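Local coordinates for protein rhizobiales Sp. Pch2 (Marine metagenome, PDB 6PB3) that is a TRIP13/Pch2-like AAA+ ATPase that probably remodels HORMA domain proteins to regulate a bacterial cGAS-like enzyme in immunity against bacteriophages, at residues L76-G81 with V199-N204; E24-L29 with A91-D96; Q273-S278 with A296-M301; Y264-S269 with M301-P306. All blocks are in the same frame, centred on the assembly; numbering follows the deposited sequence.

Interaction 1: residues L76-G81 with V199-N204; sequences LIVLAG and VIMCTN
Ile77 and Leu79 of strand 76-81 are each held to strand 199-203 through both backbone polar atoms. Ile77 N donates to Val199 O (2.8 Å), and Ile77 O accepts from Met201 N (2.9 Å). Two residues on, Leu79 N reaches Met201 O at 2.8 Å, while Leu79 O takes the N-H of Thr203. The series ends with a longer bond from Gly81 N to Thr203 O (3.3 Å), whose donor is tilted from the carbonyl plane. These bonds alternate in the manner of parallel strands, and the strand axes are turned 18° from each other. Gly81, with phi 146°, adopts a backbone shape in which a side chain would press on the preceding carbonyl oxygen; it is the first glycine of a probable Walker A P-loop.

Leu76, Val78 and Ala80 share one face with Val199, Met201 and Thr203. The CG of selenomethionine Met201 sits between the backbone N and the carbonyl carbon (chi1 68°), where Leu76 CD1 at 3.7 Å and Val78 CG2 at 3.8 Å both meet it. Ala80 CB touches the methyl of Thr203, whose hydroxyl is hydrogen-bonded to Arg205 O. On the other face Leu79 crosses Ile200, and its CD1 approaches Cys202 SG (4.0 Å).

This buried pair belongs to the central sheet of the AAA+ P-loop NTPase fold, between strand 219-223, bonded to Val78 and Ala80, and strand 151-157. Helix 179-192 packs on the Leu76-Val199-Met201 face through Ile187 and Phe183, and helix 33-47 on the Ile77-Ile200 face through Leu43.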
loop_
_atom_site.group_PDB
_atom_site.type_symbol
_atom_site.label_atom_id
_atom_site.label_comp_id
_atom_site.label_asym_id
_atom_site.label_seq_id
_atom_site.Cartn_x
_atom_site.Cartn_y
_atom_site.Cartn_z
ATOM N N LEU A 76 -11.581 -22.444 -23.060
ATOM C CA LEU A 76 -11.678 -21.933 -21.701
ATOM C C LEU A 76 -12.472 -20.639 -21.729
ATOM O O LEU A 76 -12.217 -19.773 -22.570
ATOM C CB LEU A 76 -10.283 -21.687 -21.098
ATOM C CG LEU A 76 -10.206 -20.802 -19.847
ATOM C CD1 LEU A 76 -10.755 -21.518 -18.609
ATOM C CD2 LEU A 76 -8.761 -20.316 -19.597
ATOM N N ILE A 77 -13.412 -20.499 -20.800
ATOM C CA ILE A 77 -14.189 -19.275 -20.641
ATOM C C ILE A 77 -14.028 -18.794 -19.209
ATOM O O ILE A 77 -14.222 -19.565 -18.260
ATOM C CB ILE A 77 -15.678 -19.486 -20.979
ATOM C CG1 ILE A 77 -15.815 -19.997 -22.410
ATOM C CG2 ILE A 77 -16.441 -18.169 -20.809
ATOM C CD1 ILE A 77 -17.206 -20.513 -22.767
ATOM N N VAL A 78 -13.686 -17.521 -19.053
ATOM C CA VAL A 78 -13.457 -16.917 -17.747
ATOM C C VAL A 78 -14.647 -16.028 -17.416
ATOM O O VAL A 78 -15.034 -15.175 -18.224
ATOM C CB VAL A 78 -12.141 -16.123 -17.731
ATOM C CG1 VAL A 78 -12.009 -15.301 -16.437
ATOM C CG2 VAL A 78 -10.964 -17.077 -17.832
ATOM N N LEU A 79 -15.231 -16.232 -16.237
ATOM C CA LEU A 79 -16.240 -15.339 -15.677
ATOM C C LEU A 79 -15.577 -14.545 -14.570
ATOM O O LEU A 79 -15.152 -15.126 -13.566
ATOM C CB LEU A 79 -17.448 -16.114 -15.134
ATOM C CG LEU A 79 -18.146 -17.141 -16.020
ATOM C CD1 LEU A 79 -19.471 -17.594 -15.349
ATOM C CD2 LEU A 79 -18.412 -16.587 -17.400
ATOM N N ALA A 80 -15.492 -13.225 -14.747
ATOM C CA ALA A 80 -14.749 -12.363 -13.833
ATOM C C ALA A 80 -15.623 -11.206 -13.371
ATOM O O ALA A 80 -16.379 -10.640 -14.167
ATOM C CB ALA A 80 -13.492 -11.798 -14.512
ATOM N N GLY A 81 -15.519 -10.838 -12.101
ATOM C CA GLY A 81 -16.188 -9.648 -11.619
ATOM C C GLY A 81 -16.673 -9.784 -10.186
ATOM O O GLY A 81 -16.287 -10.696 -9.458
ATOM N N VAL A 199 -14.051 -25.591 -20.545
ATOM C CA VAL A 199 -13.763 -25.265 -19.155
ATOM C C VAL A 199 -14.349 -23.897 -18.850
ATOM O O VAL A 199 -14.146 -22.946 -19.613
ATOM C CB VAL A 199 -12.249 -25.268 -18.848
ATOM C CG1 VAL A 199 -12.018 -25.110 -17.329
ATOM C CG2 VAL A 199 -11.573 -26.516 -19.387
ATOM N N ILE A 200 -15.062 -23.799 -17.736
ATOM C CA ILE A 200 -15.532 -22.529 -17.207
ATOM C C ILE A 200 -14.776 -22.269 -15.922
ATOM O O ILE A 200 -14.740 -23.123 -15.023
ATOM C CB ILE A 200 -17.047 -22.533 -16.930
ATOM C CG1 ILE A 200 -17.829 -22.824 -18.212
ATOM C CG2 ILE A 200 -17.459 -21.201 -16.262
ATOM C CD1 ILE A 200 -19.315 -23.074 -17.996
HETATM N N MSE A 201 -14.206 -21.091 -15.808
HETATM C CA MSE A 201 -13.669 -20.779 -14.504
HETATM C C MSE A 201 -14.092 -19.403 -14.046
HETATM O O MSE A 201 -14.162 -18.456 -14.823
HETATM C CB MSE A 201 -12.166 -20.935 -14.512
HETATM C CG MSE A 201 -11.411 -19.964 -15.328
HETATM SE SE MSE A 201 -9.647 -20.144 -14.566
HETATM C CE MSE A 201 -10.119 -19.647 -12.779
ATOM N N CYS A 202 -14.386 -19.309 -12.756
ATOM C CA CYS A 202 -14.870 -18.085 -12.147
ATOM C C CYS A 202 -13.768 -17.494 -11.286
ATOM O O CYS A 202 -13.039 -18.225 -10.610
ATOM C CB CYS A 202 -16.134 -18.347 -11.289
ATOM S SG CYS A 202 -17.481 -19.112 -12.223
ATOM N N THR A 203 -13.669 -16.167 -11.304
ATOM C CA THR A 203 -12.729 -15.431 -10.479
ATOM C C THR A 203 -13.375 -14.104 -10.122
ATOM O O THR A 203 -14.185 -13.565 -10.883
ATOM C CB THR A 203 -11.400 -15.206 -11.202
ATOM O OG1 THR A 203 -10.490 -14.547 -10.323
ATOM C CG2 THR A 203 -11.609 -14.351 -12.441
ATOM N N ASN A 204 -13.041 -13.592 -8.946
ATOM C CA ASN A 204 -13.536 -12.274 -8.574
ATOM C C ASN A 204 -12.813 -11.191 -9.353
ATOM O O ASN A 204 -13.446 -10.307 -9.941
ATOM C CB ASN A 204 -13.378 -12.066 -7.075
ATOM C CG ASN A 204 -13.985 -13.184 -6.294
ATOM O OD1 ASN A 204 -14.952 -13.819 -6.735
ATOM N ND2 ASN A 204 -13.412 -13.460 -5.136
#

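Interaction 2: residues E24-L29 with A91-D96; sequences ERLNNL and AETIGD
Helix 20-28 lays Arg25 and Leu26 against Glu92, Thr93 and Ile94, where helix 87-93, which follows a probable Walker A P-loop, gives way to helix 95-102 of the AAA+ core. Arg25 NH1 points at Glu92 OE1 in a salt bridge whose hydrogen bond is nearly straight (173°) but weak at 3.3 Å. The carboxylate oxygen lies at the edge of the guanidinium, in its plane, whereas the carboxylate itself is turned 81° from that plane. Thr93 CG2 stands 3.7 Å above the centre of the guanidinium and also touches Arg25 CB. With its hydroxyl between the backbone N and the carbonyl carbon (chi1 57°), Thr93 brings OG1 to 3.5 Å from Leu26 CG. That hydroxyl is hydrogen-bonded to Glu89 O one turn earlier, so Leu26 packs beside a polar group already engaged within helix 87-93. Leu26 CD2 continues to Ile94 CD1 (3.9 Å), whose residue packs on helix 33-47. Arg25 NH1 also forms a salt bridge with Glu89. The guanidinium charge would thus tend to stabilise the negative charges of Glu89 and Glu92, more loosely for Glu92 given the weak bond, while the Thr93 methyl rests on one of its faces.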
loop_
_atom_site.group_PDB
_atom_site.type_symbol
_atom_site.label_atom_id
_atom_site.label_comp_id
_atom_site.label_asym_id
_atom_site.label_seq_id
_atom_site.Cartn_x
_atom_site.Cartn_y
_atom_site.Cartn_z
ATOM N N GLU A 24 -34.920 -23.580 -13.940
ATOM C CA GLU A 24 -35.576 -22.693 -12.986
ATOM C C GLU A 24 -34.575 -21.706 -12.398
ATOM O O GLU A 24 -34.827 -20.497 -12.352
ATOM C CB GLU A 24 -36.241 -23.523 -11.885
ATOM C CG GLU A 24 -37.405 -22.858 -11.209
ATOM C CD GLU A 24 -38.307 -23.868 -10.527
ATOM O OE1 GLU A 24 -38.164 -25.076 -10.817
ATOM O OE2 GLU A 24 -39.154 -23.463 -9.701
ATOM N N ARG A 25 -33.416 -22.210 -11.968
ATOM C CA ARG A 25 -32.369 -21.337 -11.444
ATOM C C ARG A 25 -31.894 -20.338 -12.496
ATOM O O ARG A 25 -31.738 -19.150 -12.197
ATOM C CB ARG A 25 -31.200 -22.175 -10.907
ATOM C CG ARG A 25 -31.566 -23.125 -9.702
ATOM C CD ARG A 25 -30.326 -23.391 -8.806
ATOM N NE ARG A 25 -29.606 -24.632 -9.088
ATOM C CZ ARG A 25 -28.281 -24.767 -9.059
ATOM N NH1 ARG A 25 -27.497 -23.731 -8.792
ATOM N NH2 ARG A 25 -27.731 -25.944 -9.318
ATOM N N LEU A 26 -31.663 -20.788 -13.733
ATOM C CA LEU A 26 -31.291 -19.851 -14.794
ATOM C C LEU A 26 -32.321 -18.742 -14.925
ATOM O O LEU A 26 -31.965 -17.561 -15.010
ATOM C CB LEU A 26 -31.144 -20.575 -16.134
ATOM C CG LEU A 26 -29.809 -20.986 -16.722
ATOM C CD1 LEU A 26 -30.120 -21.577 -18.077
ATOM C CD2 LEU A 26 -28.818 -19.812 -16.853
ATOM N N ASN A 27 -33.608 -19.115 -14.972
ATOM C CA ASN A 27 -34.686 -18.144 -15.129
ATOM C C ASN A 27 -34.688 -17.139 -13.987
ATOM O O ASN A 27 -35.037 -15.967 -14.174
ATOM C CB ASN A 27 -36.039 -18.860 -15.175
ATOM C CG ASN A 27 -36.244 -19.650 -16.432
ATOM O OD1 ASN A 27 -35.313 -19.861 -17.205
ATOM N ND2 ASN A 27 -37.480 -20.102 -16.650
ATOM N N ASN A 28 -34.346 -17.594 -12.783
ATOM C CA ASN A 28 -34.366 -16.708 -11.627
ATOM C C ASN A 28 -33.216 -15.695 -11.663
ATOM O O ASN A 28 -33.269 -14.684 -10.950
ATOM C CB ASN A 28 -34.349 -17.542 -10.334
ATOM C CG ASN A 28 -35.689 -18.272 -10.058
ATOM O OD1 ASN A 28 -36.682 -18.102 -10.769
ATOM N ND2 ASN A 28 -35.697 -19.099 -9.022
ATOM N N LEU A 29 -32.197 -15.919 -12.497
ATOM C CA LEU A 29 -31.147 -14.921 -12.681
ATOM C C LEU A 29 -31.656 -13.790 -13.564
ATOM O O LEU A 29 -31.929 -14.000 -14.750
ATOM C CB LEU A 29 -29.905 -15.544 -13.311
ATOM C CG LEU A 29 -29.240 -16.675 -12.534
ATOM C CD1 LEU A 29 -27.944 -17.089 -13.234
ATOM C CD2 LEU A 29 -28.948 -16.235 -11.116
ATOM N N ALA A 91 -22.726 -20.293 -13.953
ATOM C CA ALA A 91 -21.884 -21.353 -14.490
ATOM C C ALA A 91 -22.447 -22.732 -14.179
ATOM O O ALA A 91 -22.256 -23.665 -14.965
ATOM C CB ALA A 91 -20.458 -21.218 -13.943
ATOM N N GLU A 92 -23.115 -22.886 -13.034
ATOM C CA GLU A 92 -23.652 -24.182 -12.636
ATOM C C GLU A 92 -24.945 -24.535 -13.340
ATOM O O GLU A 92 -25.378 -25.687 -13.252
ATOM C CB GLU A 92 -23.904 -24.220 -11.131
ATOM C CG GLU A 92 -22.647 -24.223 -10.274
ATOM C CD GLU A 92 -22.997 -24.257 -8.795
ATOM O OE1 GLU A 92 -24.178 -24.011 -8.466
ATOM O OE2 GLU A 92 -22.103 -24.527 -7.963
ATOM N N THR A 93 -25.591 -23.584 -14.007
ATOM C CA THR A 93 -26.868 -23.872 -14.644
ATOM C C THR A 93 -26.884 -23.646 -16.149
ATOM O O THR A 93 -27.784 -24.169 -16.819
ATOM C CB THR A 93 -27.982 -23.031 -14.004
ATOM O OG1 THR A 93 -27.656 -21.637 -14.105
ATOM C CG2 THR A 93 -28.138 -23.410 -12.544
ATOM N N ILE A 94 -25.909 -22.912 -16.695
ATOM C CA ILE A 94 -25.916 -22.507 -18.098
ATOM C C ILE A 94 -25.907 -23.698 -19.043
ATOM O O ILE A 94 -26.313 -23.566 -20.205
ATOM C CB ILE A 94 -24.714 -21.574 -18.368
ATOM C CG1 ILE A 94 -24.901 -20.790 -19.666
ATOM C CG2 ILE A 94 -23.397 -22.358 -18.376
ATOM C CD1 ILE A 94 -26.214 -20.020 -19.706
ATOM N N GLY A 95 -25.462 -24.864 -18.573
ATOM C CA GLY A 95 -25.428 -26.047 -19.409
ATOM C C GLY A 95 -26.796 -26.486 -19.886
ATOM O O GLY A 95 -26.899 -27.149 -20.924
ATOM N N ASP A 96 -27.852 -26.111 -19.159
ATOM C CA ASP A 96 -29.204 -26.368 -19.626
ATOM C C ASP A 96 -29.507 -25.560 -20.872
ATOM O O ASP A 96 -30.160 -26.052 -21.799
ATOM C CB ASP A 96 -30.208 -26.028 -18.530
ATOM C CG ASP A 96 -31.590 -26.513 -18.858
ATOM O OD1 ASP A 96 -31.868 -27.696 -18.577
ATOM O OD2 ASP A 96 -32.390 -25.725 -19.407
#

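Interaction 3: residues Q273-S278 with A296-M301; sequences QRLIPS and AIAQAM
Met301, a selenomethionine just past the end of helix 291-300, lays its side chain across Arg274, Leu275 and Ser278 of helix 268-283. CG stands anti to the backbone N (chi1 179°) and comes within 3.4 Å of Arg274 NH2. SE lies over the centre of the Arg274 guanidinium, 4.3 Å above its plane, and also meets Leu275 CB at 3.8 Å. A bend at chi3 (-71°) sends the terminal methyl on to Ser278, with CE 3.6 Å from OG. The Arg274 guanidinium, partly covered by the Met301 side chain, is bound through NH1 to Asp270 and Ala302 O and through NH2 to Thr222 OG1 of the second subunit.

Segments 273-278 and 296-300 run nearly antiparallel (157°), their axes 10.1 Å apart at closest approach, in the helical C-terminal part of the chain that probably corresponds to the small domain of AAA+ ATPases. Leu275 reaches across with CD1, which rests on Ala298 CA (3.8 Å) and also touches Ile297 CG2. Farther along, Ile297 CG2 packs on Ser278 CB at 3.9 Å, and its CD1 on Ser278 O. Ser278 OG itself turns back to donate to Arg274 O (2.8 Å), from above the carbonyl plane, and the same oxygen accepts the N-H of Ser278. This double use of Arg274 O falls where helix 268-283 is irregular, with a wide pi-type turn at 273-275 and a kink at Pro277, which has no N-H to give. Arg38 of the second subunit packs on Ser278, Ile297 and Met301.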
loop_
_atom_site.group_PDB
_atom_site.type_symbol
_atom_site.label_atom_id
_atom_site.label_comp_id
_atom_site.label_asym_id
_atom_site.label_seq_id
_atom_site.Cartn_x
_atom_site.Cartn_y
_atom_site.Cartn_z
ATOM N N GLN A 273 -29.146 -8.960 -2.831
ATOM C CA GLN A 273 -28.945 -9.358 -1.439
ATOM C C GLN A 273 -29.220 -8.246 -0.431
ATOM O O GLN A 273 -29.250 -8.525 0.781
ATOM C CB GLN A 273 -27.512 -9.880 -1.251
ATOM C CG GLN A 273 -27.196 -11.154 -2.101
ATOM C CD GLN A 273 -25.760 -11.608 -1.903
ATOM O OE1 GLN A 273 -24.844 -11.063 -2.511
ATOM N NE2 GLN A 273 -25.555 -12.574 -1.024
ATOM N N ARG A 274 -29.407 -7.000 -0.874
ATOM C CA ARG A 274 -29.745 -5.925 0.061
ATOM C C ARG A 274 -31.052 -5.243 -0.308
ATOM O O ARG A 274 -32.005 -5.301 0.476
ATOM C CB ARG A 274 -28.606 -4.892 0.147
ATOM C CG ARG A 274 -27.248 -5.484 0.557
ATOM C CD ARG A 274 -26.089 -4.495 0.368
ATOM N NE ARG A 274 -26.214 -3.303 1.212
ATOM C CZ ARG A 274 -25.688 -2.117 0.910
ATOM N NH1 ARG A 274 -25.006 -1.959 -0.226
ATOM N NH2 ARG A 274 -25.845 -1.086 1.738
ATOM N N LEU A 275 -31.140 -4.628 -1.491
ATOM C CA LEU A 275 -32.274 -3.756 -1.763
ATOM C C LEU A 275 -33.557 -4.559 -1.924
ATOM O O LEU A 275 -34.591 -4.212 -1.347
ATOM C CB LEU A 275 -32.019 -2.908 -3.005
ATOM C CG LEU A 275 -33.214 -2.082 -3.479
ATOM C CD1 LEU A 275 -33.669 -1.035 -2.459
ATOM C CD2 LEU A 275 -32.886 -1.430 -4.811
ATOM N N ILE A 276 -33.520 -5.634 -2.713
ATOM C CA ILE A 276 -34.737 -6.423 -2.938
ATOM C C ILE A 276 -35.291 -6.990 -1.629
ATOM O O ILE A 276 -36.471 -6.753 -1.330
ATOM C CB ILE A 276 -34.498 -7.494 -4.008
ATOM C CG1 ILE A 276 -34.512 -6.870 -5.416
ATOM C CG2 ILE A 276 -35.575 -8.592 -3.909
ATOM C CD1 ILE A 276 -33.953 -7.797 -6.481
ATOM N N PRO A 277 -34.512 -7.689 -0.798
ATOM C CA PRO A 277 -35.065 -8.121 0.491
ATOM C C PRO A 277 -35.635 -6.978 1.306
ATOM O O PRO A 277 -36.721 -7.130 1.878
ATOM C CB PRO A 277 -33.853 -8.768 1.187
ATOM C CG PRO A 277 -32.962 -9.207 0.143
ATOM C CD PRO A 277 -33.129 -8.172 -0.974
ATOM N N SER A 278 -34.930 -5.836 1.373
ATOM C CA SER A 278 -35.391 -4.725 2.200
ATOM C C SER A 278 -36.745 -4.225 1.727
ATOM O O SER A 278 -37.591 -3.839 2.536
ATOM C CB SER A 278 -34.375 -3.573 2.179
ATOM O OG SER A 278 -33.111 -3.975 2.696
ATOM N N ALA A 296 -37.407 5.467 -0.753
ATOM C CA ALA A 296 -36.685 5.947 0.420
ATOM C C ALA A 296 -35.628 4.940 0.852
ATOM O O ALA A 296 -34.520 5.320 1.248
ATOM C CB ALA A 296 -37.665 6.246 1.561
ATOM N N ILE A 297 -35.940 3.647 0.750
ATOM C CA ILE A 297 -34.958 2.627 1.100
ATOM C C ILE A 297 -33.784 2.664 0.124
ATOM O O ILE A 297 -32.617 2.663 0.532
ATOM C CB ILE A 297 -35.617 1.239 1.137
ATOM C CG1 ILE A 297 -36.588 1.150 2.321
ATOM C CG2 ILE A 297 -34.555 0.172 1.218
ATOM C CD1 ILE A 297 -37.506 -0.062 2.286
ATOM N N ALA A 298 -34.073 2.709 -1.181
ATOM C CA ALA A 298 -32.999 2.702 -2.173
ATOM C C ALA A 298 -32.076 3.904 -1.999
ATOM O O ALA A 298 -30.855 3.785 -2.151
ATOM C CB ALA A 298 -33.579 2.689 -3.588
ATOM N N GLN A 299 -32.643 5.067 -1.667
ATOM C CA GLN A 299 -31.851 6.290 -1.613
ATOM C C GLN A 299 -30.982 6.338 -0.362
ATOM O O GLN A 299 -29.829 6.788 -0.418
ATOM C CB GLN A 299 -32.771 7.508 -1.683
ATOM C CG GLN A 299 -33.525 7.660 -3.001
ATOM C CD GLN A 299 -34.227 9.005 -3.103
ATOM O OE1 GLN A 299 -34.459 9.674 -2.091
ATOM N NE2 GLN A 299 -34.557 9.413 -4.325
ATOM N N ALA A 300 -31.516 5.890 0.776
ATOM C CA ALA A 300 -30.730 5.849 2.003
ATOM C C ALA A 300 -29.660 4.771 1.964
ATOM O O ALA A 300 -28.705 4.831 2.744
ATOM C CB ALA A 300 -31.647 5.620 3.207
HETATM N N MSE A 301 -29.783 3.801 1.067
HETATM C CA MSE A 301 -28.856 2.699 1.044
HETATM C C MSE A 301 -27.632 3.072 0.200
HETATM O O MSE A 301 -27.769 3.511 -0.946
HETATM C CB MSE A 301 -29.570 1.456 0.504
HETATM C CG MSE A 301 -28.712 0.222 0.388
HETATM SE SE MSE A 301 -29.785 -1.227 -0.390
HETATM C CE MSE A 301 -30.955 -1.557 1.183
#

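Interaction 4: residues Y264-S269 with M301-P306; sequences YGFTFS and MAPTAP
Tyr264 meets two prolines of one extended tail, each in a different way. Pro306 CD stands over one face of the ring, 3.8 Å from its centroid, in a CH-pi contact displaced toward the rim beside CE2. Pro303 CB instead lies at the ring edge, in its plane, 3.9 Å from CE1. Ala305, between the two in sequence, touches the phenol oxygen OH of Tyr264 with CB at 3.8 Å.

The tail 301-306 follows helix 291-300 and runs at 99° to residues 264-267 of the loop that leads into helix 268-283, passing near that helix's N-terminal end. There Thr267 is the N-cap, its OG1 bonded to Asp270 N, while Thr304 OG1 binds the carboxylate of the same Asp270. Pro303 packs on the loop: its CB rests 3.5 Å from Gly265 O and its CG 3.8 Å from Phe266 CD1. Phe266 CE2 meets Met301 SE at 3.7 Å, an oblique Met-aromatic contact in which the two side chains cross at about a right angle. Arg225 NH1 donates to both Gly265 O and Thr304 O, joining loop and tail where they pass each other.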
loop_
_atom_site.group_PDB
_atom_site.type_symbol
_atom_site.label_atom_id
_atom_site.label_comp_id
_atom_site.label_asym_id
_atom_site.label_seq_id
_atom_site.Cartn_x
_atom_site.Cartn_y
_atom_site.Cartn_z
ATOM N N TYR A 264 -20.253 5.760 -8.334
ATOM C CA TYR A 264 -20.467 4.367 -8.700
ATOM C C TYR A 264 -21.866 3.946 -8.262
ATOM O O TYR A 264 -22.402 4.455 -7.276
ATOM C CB TYR A 264 -19.405 3.456 -8.062
ATOM C CG TYR A 264 -19.194 3.719 -6.585
ATOM C CD1 TYR A 264 -20.048 3.169 -5.636
ATOM C CD2 TYR A 264 -18.142 4.515 -6.135
ATOM C CE1 TYR A 264 -19.867 3.403 -4.289
ATOM C CE2 TYR A 264 -17.955 4.755 -4.782
ATOM C CZ TYR A 264 -18.824 4.195 -3.864
ATOM O OH TYR A 264 -18.653 4.420 -2.518
ATOM N N GLY A 265 -22.467 3.021 -9.002
ATOM C CA GLY A 265 -23.808 2.555 -8.707
ATOM C C GLY A 265 -23.822 1.275 -7.887
ATOM O O GLY A 265 -22.793 0.783 -7.423
ATOM N N PHE A 266 -25.030 0.733 -7.698
ATOM C CA PHE A 266 -25.172 -0.544 -7.009
ATOM C C PHE A 266 -24.492 -1.665 -7.794
ATOM O O PHE A 266 -24.481 -1.676 -9.028
ATOM C CB PHE A 266 -26.651 -0.907 -6.823
ATOM C CG PHE A 266 -27.339 -0.204 -5.683
ATOM C CD1 PHE A 266 -27.092 1.121 -5.411
ATOM C CD2 PHE A 266 -28.269 -0.881 -4.906
ATOM C CE1 PHE A 266 -27.755 1.770 -4.366
ATOM C CE2 PHE A 266 -28.927 -0.251 -3.873
ATOM C CZ PHE A 266 -28.666 1.080 -3.595
ATOM N N THR A 267 -23.931 -2.626 -7.066
ATOM C CA THR A 267 -23.564 -3.893 -7.671
ATOM C C THR A 267 -24.816 -4.749 -7.862
ATOM O O THR A 267 -25.917 -4.388 -7.437
ATOM C CB THR A 267 -22.545 -4.642 -6.808
ATOM O OG1 THR A 267 -23.148 -5.040 -5.570
ATOM C CG2 THR A 267 -21.326 -3.757 -6.482
ATOM N N PHE A 268 -24.635 -5.889 -8.541
ATOM C CA PHE A 268 -25.701 -6.881 -8.637
ATOM C C PHE A 268 -26.059 -7.412 -7.255
ATOM O O PHE A 268 -27.236 -7.625 -6.941
ATOM C CB PHE A 268 -25.271 -8.043 -9.556
ATOM C CG PHE A 268 -25.409 -7.758 -11.054
ATOM C CD1 PHE A 268 -26.661 -7.679 -11.649
ATOM C CD2 PHE A 268 -24.283 -7.613 -11.850
ATOM C CE1 PHE A 268 -26.787 -7.446 -13.027
ATOM C CE2 PHE A 268 -24.398 -7.384 -13.245
ATOM C CZ PHE A 268 -25.660 -7.294 -13.822
ATOM N N SER A 269 -25.043 -7.653 -6.426
ATOM C CA SER A 269 -25.262 -8.036 -5.032
ATOM C C SER A 269 -26.072 -6.995 -4.272
ATOM O O SER A 269 -26.992 -7.345 -3.522
ATOM C CB SER A 269 -23.919 -8.247 -4.344
ATOM O OG SER A 269 -24.129 -8.653 -3.014
HETATM N N MSE A 301 -29.783 3.801 1.067
HETATM C CA MSE A 301 -28.856 2.699 1.044
HETATM C C MSE A 301 -27.632 3.072 0.200
HETATM O O MSE A 301 -27.769 3.511 -0.946
HETATM C CB MSE A 301 -29.570 1.456 0.504
HETATM C CG MSE A 301 -28.712 0.222 0.388
HETATM SE SE MSE A 301 -29.785 -1.227 -0.390
HETATM C CE MSE A 301 -30.955 -1.557 1.183
ATOM N N ALA A 302 -26.433 2.896 0.770
ATOM C CA ALA A 302 -25.234 3.249 0.012
ATOM C C ALA A 302 -24.669 2.027 -0.700
ATOM O O ALA A 302 -24.662 0.930 -0.134
ATOM C CB ALA A 302 -24.146 3.848 0.916
ATOM N N PRO A 303 -24.177 2.197 -1.928
ATOM C CA PRO A 303 -23.644 1.058 -2.686
ATOM C C PRO A 303 -22.391 0.493 -2.037
ATOM O O PRO A 303 -21.715 1.153 -1.246
ATOM C CB PRO A 303 -23.318 1.654 -4.063
ATOM C CG PRO A 303 -24.041 2.958 -4.116
ATOM C CD PRO A 303 -24.139 3.448 -2.701
ATOM N N THR A 304 -22.086 -0.759 -2.380
ATOM C CA THR A 304 -20.827 -1.345 -1.953
ATOM C C THR A 304 -19.670 -0.593 -2.605
ATOM O O THR A 304 -19.648 -0.391 -3.823
ATOM C CB THR A 304 -20.776 -2.830 -2.315
ATOM O OG1 THR A 304 -21.861 -3.521 -1.677
ATOM C CG2 THR A 304 -19.465 -3.445 -1.835
ATOM N N ALA A 305 -18.721 -0.149 -1.789
ATOM C CA ALA A 305 -17.600 0.613 -2.312
ATOM C C ALA A 305 -16.639 -0.306 -3.067
ATOM O O ALA A 305 -16.454 -1.466 -2.689
ATOM C CB ALA A 305 -16.866 1.321 -1.178
ATOM N N PRO A 306 -16.009 0.191 -4.146
ATOM C CA PRO A 306 -15.024 -0.594 -4.895
ATOM C C PRO A 306 -13.707 -0.725 -4.133
ATOM O O PRO A 306 -13.269 -1.845 -3.885
ATOM C CB PRO A 306 -14.825 0.223 -6.173
ATOM C CG PRO A 306 -15.014 1.620 -5.728
ATOM C CD PRO A 306 -16.078 1.580 -4.632
#

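Interactions 1 and 2 lie in the P-loop NTPase core, their centres 16 Å apart; their segments alternate along the chain, and strand 76-81 leads through the probable P-loop into helix 87-93. They touch where Ala91 CB packs on Ile200 CG2 (3.8 Å). Interactions 3 and 4 come later, in the helical C-terminal part, about 22 to 29 Å from the other two between centres. Interaction 3 is nested inside the loop closed by interaction 4; their centres are 11 Å apart, and they share Met301 and helix 268-283. Both touch the second subunit of the six-chain assembly, consistent with small-domain packing between AAA+ subunits.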